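Local structure of uncharacterized protein (Pyrococcus abyssi, 5IFF) at residues I12-P17 against I56-S61; K28-G33 against Y159-L164; Y91-F96 against E193-F198; G83-N88 against V186-M191. The protein is a restriction DNA glycosylase that probably excises adenine from its recognition sequence and, as a tetramer, also binds nonspecific double-stranded DNA. The protein carries 2 engineered substitutions. All coordinates share one frame; numbering follows the deposited sequence.

Interaction 1: residues I12-P17 against I56-S61; sequences IVVRLP and IAWQIS. Engineered in segment 56-61: Ala57 (natural residue Glu).
Leu16 lies on the indole of Trp58 where two antiparallel sheets pack face to face. Strand 11-17 belongs to the small three-stranded sheet and strand 54-59 to the large curled one, and at 106° between the directions of segments 12-17 and 56-59 this is close to orthogonal beta packing. No hydrogen bond links the two segments; they meet through apolar and CH-pi contacts. The tight part is the indole. Leu16 CD2 sits 4.0 Å from the centroid of the Trp58 six-membered ring, almost straight above it, in a CH-pi contact. Trp58 reaches across because its CG is anti to the backbone N (chi1 -178°), and Val14 CG1 comes obliquely to the benzo part, 3.7 Å from Trp58 CH2. The buried pyrrole nitrogen is satisfied elsewhere, by Glu71. Leu16 spends its other methyl on Ile56, with 4.1 Å between the two CD1 atoms. The periphery is looser: the Pro17 ring makes no contact with residues 56-61, while partly exposed Arg15 turns to a salt bridge with Glu8. Gln59 and Ile60, which contact adenine in a structure of this protein, directly follow the tryptophan. Ile60 CG1 rests 3.8 Å above the plane of the Trp58 ring, on the face opposite Leu16 CD2.

Interaction 2: residues K28-G33 against Y159-L164; sequences KKIENG and YVCIPL
Ile30 extends its CD1 methyl onto Cys161, 3.9 Å from SG and 4.1 Å from CB of that cysteine. The thiol stands anti to its own carbonyl carbon (chi1 -69°), which puts SG beside the backbone N, where the Ile30 methyl meets it, and Phe140 of strand 140-147 also packs on Cys161. Close by, Lys28 runs out as a nearly straight chain, and its NZ stops 4.5 Å from Tyr159 CE2, approaching the ring obliquely. This is a loose brush, and nothing in it amounts to a directed bond. The separation has a simple cause: strand 54-59 lies between the two partners, pairing with 25-29 through Lys28 and Tyr55 and with 154-163 through Trp58 and Val160. Side chains that project from the same face of the sheet therefore meet over the middle strand, where Lys28 also touches Ala57, an engineered residue that is Glu in the natural protein. Past the strand end the chain reverses in a beta turn closed by Gly33 N to Ile30 O at 2.9 Å. Asp53 receives the backbone N of Asn32, and Lys132 binds the carbonyl of Gly33; both bonds hold the turn. Tyr159 in turn packs on adenine-binding Gln59. Strand 54-59 thus separates 25-29 from 154-163 in the curled antiparallel sheet, consistent with the half-pipe fold described for R.PabI.

Interaction 3: residues Y91-F96 against E193-F198; sequences YELLKF and ELLKAF
Lys196 NZ is shared by two groups: it stands over the Phe96 ring, 4.6 Å from the centroid and 20° off the normal, in a cation-pi contact, and it makes a long salt bridge of 3.9 Å to Glu193 OE2, one turn earlier on its own helix. Lower down the same chain, Lys196 CE lies above the middle of the ring, 3.8 Å from the Phe96 centroid. A bend at chi3 (71°) folds the lysine across the phenyl face, while Phe96, with CG anti to its backbone N, swings its ring over to receive it. The rest of the contact is apolar. Leu93 CD2 packs 3.6 Å from Lys196 CG, and Leu93 CD1 lies equally close to Leu195 CD1. Segments 91-96 and 193-198, on helices 87-99 and 188-201, run in nearly the same direction (22°), with axes 10.6 Å apart, and Leu213 and Ile209 of helix 203-216 pack against the leucines. Tyr119 and Phe121 of the second subunit reach Phe96 and Lys196 respectively, so this seam also borders a subunit interface. The remaining Glu193 oxygen, OE1, is bound by Lys133. Placed between a carboxylate and an aromatic face, the ammonium group probably stays protonated, and the aliphatic stem serves the greasy seam while its polar end meets both.

Interaction 4: residues G83-N88 against V186-M191; sequences GILTYN and VPVDLM
Val188 splits its two methyls between Ile84 and Leu85 at a junction where the loop leading into helix 87-99 meets the first turn of helix 188-201. Val188 CG2 presses on Ile84 CG2 at 3.4 Å, and Val188 CG1 meets Leu85 CD2 at 3.5 Å; both are tighter than ordinary methyl contact. Both methyls also lie 3.9 Å from Ile84 O, so the valine packs on the loop backbone as well as on its side chains. Leu85 reaches it because CG stands anti to the backbone N (chi1 -161°). One helical turn on, Met191 bends at its thioether (chi3 -89°) and brings CE to 4.2 Å from Ile84 CG2, approaching at about a right angle. A second shell surrounds these groups. Met75 and Ala79 of helix 72-81 back Met191, Ala79 also shares a backbone hydrogen bond with Leu85, and Ile12 of strand 11-17 touches Ile84. Val186, just before the valine's helix, pairs with Ile12 through the backbone; Pro187 is the N-cap, and its carbonyl takes weak bonds from Leu190 and Met191. In addition, His80 ND1 bonds the carbonyl of Leu85, and Tyr87 packs edge-to-face with the same histidine. Helix 87-99 is opened by Thr86, whose OG1 hydrogen-bonds Asp89 N.

How the interactions relate
Along the chain interaction 1 interleaves with interaction 2 and closes before 3 and 4 open; interactions 2, 3 and 4 interleave with one another, tying early and late parts of the sequence together. Interactions 1 and 2, with centres 13 Å apart, share the large curled sheet, where Ile56 pairs with Ile162 through the backbone. Interactions 3 and 4 lie 11 Å apart where helix 87-99, with the loop before it, meets helix 188-201. The two groups are joined directly: Val160 packs on Leu190 and Leu194, Ile12 hydrogen-bonds Val186, and Ile60 meets Phe198. The two sheets and the helices are thus in direct contact, with the adenine-contacting residues Gln59 and Ile60 located where strand 54-59 leads toward the helical layer.

Interaction 1: residues I12-P17 against I56-S61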
# COMPACT_ATOMS: atom_id res chain seq x y z
N ILE A 12 -10.51 17.57 -29.36
CA ILE A 12 -10.44 16.67 -28.20
C ILE A 12 -9.65 17.43 -27.13
O ILE A 12 -8.58 17.95 -27.42
CB ILE A 12 -9.76 15.34 -28.54
CG1 ILE A 12 -10.55 14.59 -29.63
CG2 ILE A 12 -9.54 14.48 -27.27
CD1 ILE A 12 -12.06 14.58 -29.39
N VAL A 13 -10.19 17.51 -25.92
CA VAL A 13 -9.53 18.26 -24.84
C VAL A 13 -9.28 17.33 -23.65
O VAL A 13 -10.09 16.41 -23.39
CB VAL A 13 -10.41 19.46 -24.43
CG1 VAL A 13 -9.80 20.14 -23.20
CG2 VAL A 13 -10.56 20.46 -25.60
N VAL A 14 -8.12 17.46 -23.01
CA VAL A 14 -7.86 16.67 -21.79
C VAL A 14 -7.56 17.60 -20.64
O VAL A 14 -6.78 18.57 -20.78
CB VAL A 14 -6.70 15.71 -21.99
CG1 VAL A 14 -6.53 14.81 -20.73
CG2 VAL A 14 -7.01 14.80 -23.16
N ARG A 15 -8.20 17.34 -19.50
CA ARG A 15 -7.87 18.15 -18.32
C ARG A 15 -6.97 17.31 -17.39
O ARG A 15 -7.28 16.12 -17.11
CB ARG A 15 -9.13 18.65 -17.64
CG ARG A 15 -9.87 19.67 -18.49
CD ARG A 15 -11.09 20.22 -17.81
NE ARG A 15 -11.59 21.46 -18.44
CZ ARG A 15 -12.23 21.52 -19.60
NH1 ARG A 15 -12.47 20.40 -20.29
NH2 ARG A 15 -12.64 22.68 -20.08
N LEU A 16 -5.85 17.91 -16.99
CA LEU A 16 -4.77 17.24 -16.30
C LEU A 16 -4.41 17.94 -15.02
O LEU A 16 -4.28 19.18 -14.99
CB LEU A 16 -3.53 17.18 -17.21
CG LEU A 16 -3.71 16.38 -18.51
CD1 LEU A 16 -2.51 16.61 -19.36
CD2 LEU A 16 -3.81 14.90 -18.20
N PRO A 17 -4.24 17.16 -13.95
CA PRO A 17 -3.76 17.69 -12.67
C PRO A 17 -2.31 18.09 -12.78
O PRO A 17 -1.48 17.43 -13.43
CB PRO A 17 -3.90 16.51 -11.72
CG PRO A 17 -3.71 15.31 -12.61
CD PRO A 17 -4.34 15.69 -13.94
N ILE A 56 4.38 18.14 -18.58
CA ILE A 56 3.55 17.16 -17.87
C ILE A 56 3.87 15.79 -18.46
O ILE A 56 3.63 15.59 -19.67
CB ILE A 56 2.03 17.41 -18.03
CG1 ILE A 56 1.63 18.74 -17.42
CG2 ILE A 56 1.26 16.28 -17.34
CD1 ILE A 56 0.29 19.19 -17.93
N ALA A 57 4.41 14.90 -17.65
CA ALA A 57 4.72 13.54 -18.03
C ALA A 57 3.56 12.63 -17.68
O ALA A 57 3.24 12.45 -16.51
CB ALA A 57 6.00 13.08 -17.31
N TRP A 58 2.97 12.01 -18.70
CA TRP A 58 1.77 11.24 -18.55
C TRP A 58 2.05 9.84 -19.07
O TRP A 58 2.30 9.64 -20.29
CB TRP A 58 0.66 11.90 -19.33
CG TRP A 58 -0.72 11.24 -19.24
CD1 TRP A 58 -1.14 10.21 -18.41
CD2 TRP A 58 -1.88 11.61 -20.04
NE1 TRP A 58 -2.48 9.96 -18.65
CE2 TRP A 58 -2.95 10.79 -19.61
CE3 TRP A 58 -2.10 12.58 -21.03
CZ2 TRP A 58 -4.23 10.88 -20.19
CZ3 TRP A 58 -3.38 12.67 -21.61
CH2 TRP A 58 -4.43 11.82 -21.18
N GLN A 59 2.04 8.89 -18.15
CA GLN A 59 2.15 7.48 -18.51
C GLN A 59 0.76 7.06 -18.92
O GLN A 59 -0.09 6.74 -18.06
CB GLN A 59 2.68 6.63 -17.33
CG GLN A 59 3.02 5.24 -17.74
CD GLN A 59 1.93 4.27 -17.36
OE1 GLN A 59 1.66 4.07 -16.18
NE2 GLN A 59 1.27 3.69 -18.37
N ILE A 60 0.54 7.07 -20.23
CA ILE A 60 -0.81 7.02 -20.76
C ILE A 60 -1.20 5.57 -21.14
O ILE A 60 -0.34 4.74 -21.46
CB ILE A 60 -0.94 7.95 -21.97
CG1 ILE A 60 -2.41 8.13 -22.37
CG2 ILE A 60 -0.09 7.44 -23.17
CD1 ILE A 60 -2.59 9.25 -23.45
N SER A 61 -2.49 5.27 -21.04
CA SER A 61 -3.00 3.90 -21.26
C SER A 61 -4.07 3.93 -22.36
O SER A 61 -4.50 5.02 -22.76
CB SER A 61 -3.60 3.30 -19.97
OG SER A 61 -2.63 3.19 -18.96

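Interaction 2: residues K28-G33 against Y159-L164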
# COMPACT_ATOMS: atom_id res chain seq x y z
N LYS A 28 7.48 17.25 -14.72
CA LYS A 28 8.88 16.86 -14.72
C LYS A 28 9.72 17.89 -15.47
O LYS A 28 9.21 18.57 -16.34
CB LYS A 28 9.03 15.49 -15.37
CG LYS A 28 8.44 14.36 -14.52
CD LYS A 28 8.83 13.02 -15.06
CE LYS A 28 8.44 11.88 -14.09
NZ LYS A 28 8.37 10.60 -14.87
N LYS A 29 11.00 17.97 -15.14
CA LYS A 29 11.90 18.93 -15.78
C LYS A 29 12.76 18.15 -16.75
O LYS A 29 13.37 17.13 -16.36
CB LYS A 29 12.75 19.67 -14.74
CG LYS A 29 13.58 20.79 -15.34
CD LYS A 29 14.36 21.53 -14.25
CE LYS A 29 14.85 22.87 -14.75
NZ LYS A 29 15.81 23.48 -13.79
N ILE A 30 12.73 18.56 -18.01
CA ILE A 30 13.57 17.95 -19.04
C ILE A 30 14.39 19.06 -19.67
O ILE A 30 13.92 19.75 -20.58
CB ILE A 30 12.75 17.21 -20.09
CG1 ILE A 30 11.71 16.34 -19.41
CG2 ILE A 30 13.67 16.40 -21.04
CD1 ILE A 30 10.63 15.72 -20.40
N GLU A 31 15.61 19.24 -19.16
CA GLU A 31 16.37 20.43 -19.48
C GLU A 31 16.75 20.47 -20.93
O GLU A 31 17.29 19.50 -21.47
CB GLU A 31 17.64 20.50 -18.61
CG GLU A 31 17.62 21.66 -17.65
CD GLU A 31 18.83 21.66 -16.75
OE1 GLU A 31 19.95 21.71 -17.31
OE2 GLU A 31 18.67 21.60 -15.51
N ASN A 32 16.44 21.60 -21.56
CA ASN A 32 16.54 21.76 -23.01
C ASN A 32 16.04 20.52 -23.79
O ASN A 32 16.62 20.12 -24.79
CB ASN A 32 17.99 22.09 -23.36
CG ASN A 32 18.56 23.19 -22.46
OD1 ASN A 32 18.00 24.29 -22.36
ND2 ASN A 32 19.65 22.88 -21.77
N GLY A 33 14.95 19.92 -23.30
CA GLY A 33 14.31 18.79 -23.95
C GLY A 33 15.17 17.53 -24.08
O GLY A 33 14.83 16.62 -24.85
N TYR A 159 4.75 7.08 -22.75
CA TYR A 159 4.62 8.34 -22.03
C TYR A 159 4.40 9.40 -23.07
O TYR A 159 4.99 9.32 -24.17
CB TYR A 159 5.90 8.73 -21.27
CG TYR A 159 6.13 7.97 -19.99
CD1 TYR A 159 6.61 6.68 -20.02
CD2 TYR A 159 5.88 8.56 -18.75
CE1 TYR A 159 6.82 5.96 -18.85
CE2 TYR A 159 6.09 7.87 -17.58
CZ TYR A 159 6.56 6.58 -17.64
OH TYR A 159 6.76 5.88 -16.49
N VAL A 160 3.58 10.39 -22.75
CA VAL A 160 3.64 11.64 -23.55
C VAL A 160 4.08 12.74 -22.58
O VAL A 160 3.63 12.79 -21.43
CB VAL A 160 2.29 11.98 -24.23
CG1 VAL A 160 1.20 12.02 -23.19
CG2 VAL A 160 2.36 13.31 -24.97
N CYS A 161 5.00 13.59 -23.02
CA CYS A 161 5.50 14.69 -22.20
C CYS A 161 4.99 15.97 -22.88
O CYS A 161 5.40 16.26 -24.00
CB CYS A 161 7.02 14.71 -22.15
SG CYS A 161 7.64 13.27 -21.18
N ILE A 162 4.13 16.69 -22.18
CA ILE A 162 3.41 17.84 -22.73
C ILE A 162 4.03 19.12 -22.17
O ILE A 162 3.96 19.33 -20.98
CB ILE A 162 1.94 17.82 -22.33
CG1 ILE A 162 1.23 16.57 -22.97
CG2 ILE A 162 1.27 19.07 -22.93
CD1 ILE A 162 -0.09 16.18 -22.27
N PRO A 163 4.59 19.99 -23.03
CA PRO A 163 5.16 21.25 -22.46
C PRO A 163 4.12 22.09 -21.70
O PRO A 163 2.99 22.28 -22.19
CB PRO A 163 5.66 22.01 -23.69
CG PRO A 163 5.87 20.88 -24.77
CD PRO A 163 4.77 19.90 -24.49
N LEU A 164 4.49 22.58 -20.52
CA LEU A 164 3.58 23.45 -19.80
C LEU A 164 3.22 24.70 -20.63
O LEU A 164 2.22 25.37 -20.36
CB LEU A 164 4.16 23.92 -18.46
CG LEU A 164 4.22 22.85 -17.36
CD1 LEU A 164 4.65 23.62 -16.07
CD2 LEU A 164 2.90 22.13 -17.19

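Interaction 3: residues Y91-F96 against E193-F198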
# COMPACT_ATOMS: atom_id res chain seq x y z
N TYR A 91 -7.06 3.92 -41.55
CA TYR A 91 -6.52 2.95 -42.51
C TYR A 91 -5.00 3.03 -42.60
O TYR A 91 -4.31 2.00 -42.77
CB TYR A 91 -7.09 3.16 -43.92
CG TYR A 91 -8.58 3.12 -44.01
CD1 TYR A 91 -9.36 2.36 -43.11
CD2 TYR A 91 -9.23 3.85 -45.02
CE1 TYR A 91 -10.79 2.35 -43.26
CE2 TYR A 91 -10.59 3.84 -45.15
CZ TYR A 91 -11.36 3.10 -44.26
OH TYR A 91 -12.73 3.17 -44.46
N GLU A 92 -4.47 4.26 -42.55
CA GLU A 92 -3.01 4.46 -42.54
C GLU A 92 -2.35 3.86 -41.29
O GLU A 92 -1.27 3.31 -41.33
CB GLU A 92 -2.67 5.96 -42.62
CG GLU A 92 -2.93 6.59 -43.98
CD GLU A 92 -2.01 6.06 -45.07
OE1 GLU A 92 -0.78 6.16 -44.93
OE2 GLU A 92 -2.53 5.53 -46.07
N LEU A 93 -3.01 3.98 -40.16
CA LEU A 93 -2.45 3.38 -38.97
C LEU A 93 -2.51 1.84 -39.03
O LEU A 93 -1.59 1.15 -38.57
CB LEU A 93 -3.19 3.88 -37.74
CG LEU A 93 -2.85 5.32 -37.39
CD1 LEU A 93 -3.92 5.90 -36.49
CD2 LEU A 93 -1.47 5.30 -36.74
N LEU A 94 -3.60 1.30 -39.57
CA LEU A 94 -3.70 -0.18 -39.72
C LEU A 94 -2.62 -0.69 -40.68
O LEU A 94 -2.01 -1.78 -40.44
CB LEU A 94 -5.10 -0.59 -40.20
CG LEU A 94 -6.23 -0.37 -39.17
CD1 LEU A 94 -7.58 -0.69 -39.84
CD2 LEU A 94 -6.01 -1.21 -37.94
N LYS A 95 -2.36 0.07 -41.73
CA LYS A 95 -1.28 -0.25 -42.68
C LYS A 95 0.11 -0.23 -42.01
O LYS A 95 0.97 -1.06 -42.30
CB LYS A 95 -1.26 0.74 -43.84
CG LYS A 95 -0.38 0.29 -45.01
CD LYS A 95 -0.57 1.17 -46.26
CE LYS A 95 -2.03 1.56 -46.51
NZ LYS A 95 -2.40 1.76 -47.97
N PHE A 96 0.34 0.78 -41.19
CA PHE A 96 1.58 0.86 -40.40
C PHE A 96 1.76 -0.40 -39.53
O PHE A 96 2.82 -1.05 -39.57
CB PHE A 96 1.56 2.13 -39.54
CG PHE A 96 2.75 2.26 -38.60
CD1 PHE A 96 4.01 2.58 -39.09
CD2 PHE A 96 2.59 2.05 -37.24
CE1 PHE A 96 5.12 2.73 -38.23
CE2 PHE A 96 3.68 2.18 -36.36
CZ PHE A 96 4.96 2.52 -36.87
N GLU A 193 0.59 9.44 -33.26
CA GLU A 193 1.90 8.95 -32.81
C GLU A 193 1.85 8.14 -31.55
O GLU A 193 2.73 7.31 -31.36
CB GLU A 193 2.89 10.13 -32.64
CG GLU A 193 3.23 10.86 -33.97
CD GLU A 193 3.89 9.95 -35.01
OE1 GLU A 193 4.51 8.93 -34.64
OE2 GLU A 193 3.82 10.25 -36.21
N LEU A 194 0.87 8.40 -30.65
CA LEU A 194 0.72 7.61 -29.47
C LEU A 194 0.23 6.18 -29.85
O LEU A 194 0.68 5.18 -29.27
CB LEU A 194 -0.26 8.26 -28.46
CG LEU A 194 0.38 9.41 -27.64
CD1 LEU A 194 -0.77 10.17 -26.89
CD2 LEU A 194 1.43 8.79 -26.67
N LEU A 195 -0.63 6.09 -30.90
CA LEU A 195 -1.08 4.78 -31.40
C LEU A 195 0.09 4.08 -32.00
O LEU A 195 0.30 2.92 -31.72
CB LEU A 195 -2.21 4.94 -32.45
CG LEU A 195 -3.52 5.41 -31.79
CD1 LEU A 195 -4.46 5.95 -32.93
CD2 LEU A 195 -4.25 4.30 -30.97
N LYS A 196 0.90 4.80 -32.78
CA LYS A 196 2.09 4.19 -33.37
C LYS A 196 3.09 3.75 -32.31
O LYS A 196 3.75 2.70 -32.47
CB LYS A 196 2.77 5.14 -34.32
CG LYS A 196 1.92 5.32 -35.62
CD LYS A 196 2.47 6.47 -36.49
CE LYS A 196 3.78 6.08 -37.10
NZ LYS A 196 4.04 6.92 -38.31
N ALA A 197 3.20 4.54 -31.24
CA ALA A 197 4.07 4.14 -30.11
C ALA A 197 3.64 2.78 -29.53
O ALA A 197 4.47 1.88 -29.31
CB ALA A 197 4.06 5.24 -29.01
N PHE A 198 2.35 2.59 -29.27
CA PHE A 198 1.92 1.35 -28.71
C PHE A 198 2.13 0.19 -29.70
O PHE A 198 2.46 -0.94 -29.29
CB PHE A 198 0.43 1.46 -28.29
CG PHE A 198 0.24 2.07 -26.93
CD1 PHE A 198 0.68 1.38 -25.79
CD2 PHE A 198 -0.34 3.33 -26.77
CE1 PHE A 198 0.50 1.92 -24.49
CE2 PHE A 198 -0.51 3.89 -25.48
CZ PHE A 198 -0.09 3.19 -24.34

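Interaction 4: residues G83-N88 against V186-M191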
# COMPACT_ATOMS: atom_id res chain seq x y z
N GLY A 83 -14.95 13.22 -36.59
CA GLY A 83 -14.30 13.52 -37.86
C GLY A 83 -12.94 14.19 -37.71
O GLY A 83 -12.37 14.65 -38.68
N ILE A 84 -12.41 14.20 -36.49
CA ILE A 84 -11.06 14.70 -36.26
C ILE A 84 -10.05 13.67 -36.76
O ILE A 84 -9.11 14.00 -37.49
CB ILE A 84 -10.85 15.03 -34.77
CG1 ILE A 84 -11.69 16.28 -34.40
CG2 ILE A 84 -9.38 15.34 -34.47
CD1 ILE A 84 -11.81 16.49 -32.83
N LEU A 85 -10.26 12.42 -36.39
CA LEU A 85 -9.42 11.35 -36.87
C LEU A 85 -10.26 10.60 -37.94
O LEU A 85 -11.33 10.04 -37.65
CB LEU A 85 -9.00 10.49 -35.71
CG LEU A 85 -7.79 9.55 -35.81
CD1 LEU A 85 -8.10 8.47 -36.78
CD2 LEU A 85 -6.48 10.19 -36.19
N THR A 86 -9.82 10.68 -39.18
CA THR A 86 -10.65 10.29 -40.31
C THR A 86 -10.54 8.79 -40.55
O THR A 86 -9.66 8.13 -39.98
CB THR A 86 -10.24 11.00 -41.62
OG1 THR A 86 -8.89 10.65 -41.91
CG2 THR A 86 -10.37 12.53 -41.52
N TYR A 87 -11.40 8.28 -41.41
CA TYR A 87 -11.27 6.86 -41.77
C TYR A 87 -9.92 6.64 -42.38
O TYR A 87 -9.25 5.68 -42.06
CB TYR A 87 -12.36 6.43 -42.78
CG TYR A 87 -13.68 6.26 -42.11
CD1 TYR A 87 -14.03 5.05 -41.51
CD2 TYR A 87 -14.58 7.32 -42.05
CE1 TYR A 87 -15.25 4.88 -40.88
CE2 TYR A 87 -15.81 7.17 -41.42
CZ TYR A 87 -16.13 5.95 -40.84
OH TYR A 87 -17.36 5.80 -40.22
N ASN A 88 -9.53 7.58 -43.27
CA ASN A 88 -8.27 7.43 -43.94
C ASN A 88 -7.10 7.41 -42.92
O ASN A 88 -6.13 6.68 -43.12
CB ASN A 88 -8.06 8.54 -44.94
CG ASN A 88 -6.80 8.35 -45.75
OD1 ASN A 88 -6.76 7.58 -46.68
ND2 ASN A 88 -5.77 9.08 -45.41
N VAL A 186 -5.75 18.31 -27.68
CA VAL A 186 -4.95 17.19 -28.17
C VAL A 186 -4.86 17.32 -29.67
O VAL A 186 -5.87 17.27 -30.34
CB VAL A 186 -5.60 15.81 -27.81
CG1 VAL A 186 -4.72 14.62 -28.37
CG2 VAL A 186 -5.78 15.70 -26.29
N PRO A 187 -3.63 17.48 -30.21
CA PRO A 187 -3.43 17.53 -31.65
C PRO A 187 -3.72 16.16 -32.29
O PRO A 187 -3.33 15.15 -31.70
CB PRO A 187 -1.95 17.89 -31.78
CG PRO A 187 -1.51 18.33 -30.39
CD PRO A 187 -2.36 17.48 -29.50
N VAL A 188 -4.36 16.11 -33.47
CA VAL A 188 -4.47 14.80 -34.13
C VAL A 188 -3.17 14.05 -34.31
O VAL A 188 -3.17 12.85 -34.17
CB VAL A 188 -5.08 14.87 -35.56
CG1 VAL A 188 -5.54 13.51 -35.94
CG2 VAL A 188 -6.23 15.75 -35.60
N ASP A 189 -2.06 14.72 -34.63
CA ASP A 189 -0.82 13.98 -34.85
C ASP A 189 -0.31 13.31 -33.56
O ASP A 189 0.39 12.31 -33.62
CB ASP A 189 0.27 14.87 -35.46
CG ASP A 189 0.60 16.07 -34.60
OD1 ASP A 189 -0.11 16.31 -33.61
OD2 ASP A 189 1.56 16.80 -34.93
N LEU A 190 -0.67 13.86 -32.41
CA LEU A 190 -0.27 13.27 -31.15
C LEU A 190 -1.02 11.93 -30.96
O LEU A 190 -0.50 11.00 -30.42
CB LEU A 190 -0.59 14.15 -29.98
CG LEU A 190 -0.26 13.55 -28.61
CD1 LEU A 190 1.23 13.22 -28.51
CD2 LEU A 190 -0.70 14.50 -27.43
N MET A 191 -2.29 11.92 -31.30
CA MET A 191 -3.07 10.69 -31.17
C MET A 191 -2.53 9.66 -32.13
O MET A 191 -2.42 8.48 -31.76
CB MET A 191 -4.57 10.95 -31.47
CG MET A 191 -5.31 11.72 -30.31
SD MET A 191 -7.08 12.02 -30.68
CE MET A 191 -6.95 13.63 -31.56